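Local structure of beta-lactamase (Klebsiella pneumoniae, 6K9T) at residues Y156-T161 with N225-I230. The protein probably hydrolyses beta-lactam antibiotics to substituted beta-amino acids, as a class C serine beta-lactamase that confers antibiotic resistance. Residues are numbered along the deposited sequence; the frame is centred on the assembly and turned at random.
Sequences YSNIGT and NEAYGI. With CEF (CEFOTAXIME, C3' cleaved, open, bound form), chain B.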
# COMPACT_ATOMS: atom_id res chain seq x y z
N TYR A 156 0.45 13.15 -4.45
CA TYR A 156 0.96 11.86 -3.94
C TYR A 156 2.46 11.94 -3.77
O TYR A 156 3.15 12.42 -4.70
CB TYR A 156 0.57 10.75 -4.90
CG TYR A 156 0.82 9.37 -4.42
CD1 TYR A 156 2.08 8.83 -4.46
CD2 TYR A 156 -0.23 8.58 -4.02
CE1 TYR A 156 2.32 7.49 -4.11
CE2 TYR A 156 0.01 7.23 -3.66
CZ TYR A 156 1.28 6.73 -3.70
OH TYR A 156 1.52 5.38 -3.43
N SER A 157 3.00 11.49 -2.62
CA SER A 157 4.40 11.71 -2.34
C SER A 157 5.08 10.54 -1.64
O SER A 157 4.69 10.17 -0.52
CB SER A 157 4.58 13.01 -1.51
OG SER A 157 5.99 13.19 -1.24
N ASN A 158 6.17 10.04 -2.24
CA ASN A 158 7.02 9.08 -1.52
C ASN A 158 7.77 9.75 -0.38
O ASN A 158 8.05 9.12 0.63
CB ASN A 158 8.08 8.46 -2.46
CG ASN A 158 7.52 7.45 -3.42
OD1 ASN A 158 6.48 6.83 -3.18
ND2 ASN A 158 8.28 7.17 -4.49
N ILE A 159 8.11 11.03 -0.51
CA ILE A 159 8.89 11.74 0.49
C ILE A 159 8.01 11.96 1.72
O ILE A 159 8.40 11.67 2.87
CB ILE A 159 9.33 13.11 -0.01
CG1 ILE A 159 10.03 13.01 -1.36
CG2 ILE A 159 10.27 13.75 1.06
CD1 ILE A 159 10.49 14.37 -1.89
N GLY A 160 6.76 12.40 1.52
CA GLY A 160 5.86 12.59 2.67
C GLY A 160 5.61 11.28 3.40
O GLY A 160 5.60 11.24 4.65
N THR A 161 5.45 10.20 2.64
CA THR A 161 5.27 8.91 3.28
C THR A 161 6.48 8.52 4.11
O THR A 161 6.34 7.93 5.22
CB THR A 161 4.99 7.84 2.20
OG1 THR A 161 3.87 8.30 1.41
CG2 THR A 161 4.56 6.54 2.92
N ASN A 225 12.17 2.21 2.54
CA ASN A 225 11.43 1.19 3.27
C ASN A 225 9.98 1.59 3.50
O ASN A 225 9.00 0.81 3.34
CB ASN A 225 12.07 0.91 4.62
CG ASN A 225 13.23 -0.06 4.56
OD1 ASN A 225 13.33 -0.85 3.64
ND2 ASN A 225 14.09 -0.00 5.58
N GLU A 226 9.82 2.85 3.89
CA GLU A 226 8.52 3.40 4.16
C GLU A 226 7.63 3.45 2.91
O GLU A 226 6.42 3.22 2.98
CB GLU A 226 8.69 4.84 4.74
CG GLU A 226 9.34 4.99 6.16
CD GLU A 226 10.85 4.87 6.24
OE1 GLU A 226 11.56 4.48 5.28
OE2 GLU A 226 11.40 5.21 7.35
N ALA A 227 8.20 3.85 1.79
CA ALA A 227 7.40 4.13 0.59
C ALA A 227 7.24 2.96 -0.35
O ALA A 227 6.19 2.88 -0.99
CB ALA A 227 7.99 5.30 -0.17
N TYR A 228 8.19 2.02 -0.41
CA TYR A 228 8.13 0.99 -1.44
C TYR A 228 8.89 -0.27 -1.06
O TYR A 228 9.17 -1.07 -1.96
CB TYR A 228 8.62 1.55 -2.82
CG TYR A 228 10.03 2.16 -2.78
CD1 TYR A 228 11.17 1.35 -2.76
CD2 TYR A 228 10.21 3.56 -2.76
CE1 TYR A 228 12.48 1.91 -2.70
CE2 TYR A 228 11.49 4.11 -2.69
CZ TYR A 228 12.60 3.28 -2.65
OH TYR A 228 13.89 3.81 -2.55
N GLY A 229 9.20 -0.49 0.23
CA GLY A 229 10.17 -1.56 0.57
C GLY A 229 9.65 -2.98 0.82
O GLY A 229 10.47 -3.89 0.99
N ILE A 230 8.35 -3.20 0.92
CA ILE A 230 7.84 -4.50 1.40
C ILE A 230 7.87 -5.56 0.31
O ILE A 230 7.52 -5.31 -0.87
CB ILE A 230 6.42 -4.36 1.92
CG1 ILE A 230 6.46 -3.49 3.17
CG2 ILE A 230 5.74 -5.73 2.24
CD1 ILE A 230 6.89 -4.35 4.43
S1 CEF B . 5.07 6.29 -7.85
C1 CEF B . 3.76 6.93 -8.71
C2 CEF B . 3.15 6.01 -9.81
C3 CEF B . 2.30 6.39 -10.83
C4 CEF B . 3.30 4.43 -9.40
C5 CEF B . 2.74 3.30 -10.22
O1 CEF B . 2.78 3.29 -11.49
O2 CEF B . 2.19 2.39 -9.56
N1 CEF B . 3.93 3.99 -8.15
C6 CEF B . 4.33 4.96 -7.16
C7 CEF B . 5.23 4.14 -6.19
C8 CEF B . 4.26 3.19 -5.60
O3 CEF B . 4.14 2.04 -6.02
N2 CEF B . 6.21 3.41 -6.91
C9 CEF B . 7.48 3.99 -7.04
O4 CEF B . 7.70 5.06 -6.51
C10 CEF B . 8.46 3.26 -7.89
N3 CEF B . 9.59 2.77 -7.49
O5 CEF B . 10.00 2.93 -6.22
C11 CEF B . 11.09 2.01 -6.08
C12 CEF B . 8.00 3.03 -9.31
C13 CEF B . 6.70 3.29 -9.90
S2 CEF B . 6.79 2.86 -11.40
C14 CEF B . 8.26 2.30 -11.58
N4 CEF B . 8.80 1.79 -12.77
N5 CEF B . 8.97 2.41 -10.36
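Asn-158, in the first turn of helix 158-171, and Ala-227, in helix 224-228, bring their CA atoms to 5.4 Å, and no hydrogen bond joins the two backbones. The methyl CB of Ala-227 lies 3.7 Å from OD1 of Asn-158, while one turn on, CG2 of Thr-161 rests 3.8 Å from the carbonyl O of Glu-226. Thr-161 turns its hydroxyl back into its own helix: OG1 bonds to Ser-157 O, which also accepts from Thr-161 N. Ser-157 is the N-cap, its OG taking a nearly straight bond (173°) from Gly-160 N. Residues 156-158 carry the Tyr-x-Asn sequence of class C enzymes; Tyr-156 OH and Asn-158 OD1 both bond to Lys-74, which with Ser-71 probably forms the SxxK motif of the family. With OD1 held there, the amide of Asn-158 directs ND2 to O4 of the opened cefotaxime at 3.0 Å, almost in line (172°). Tyr-228 borders the ligand's oxime arm. With chi1 at 55°, its side chain turns the ring so that one face meets the methyl C11, 3.3 Å above the plane and over its centre, while the phenol OH bonds to Glu-221 N.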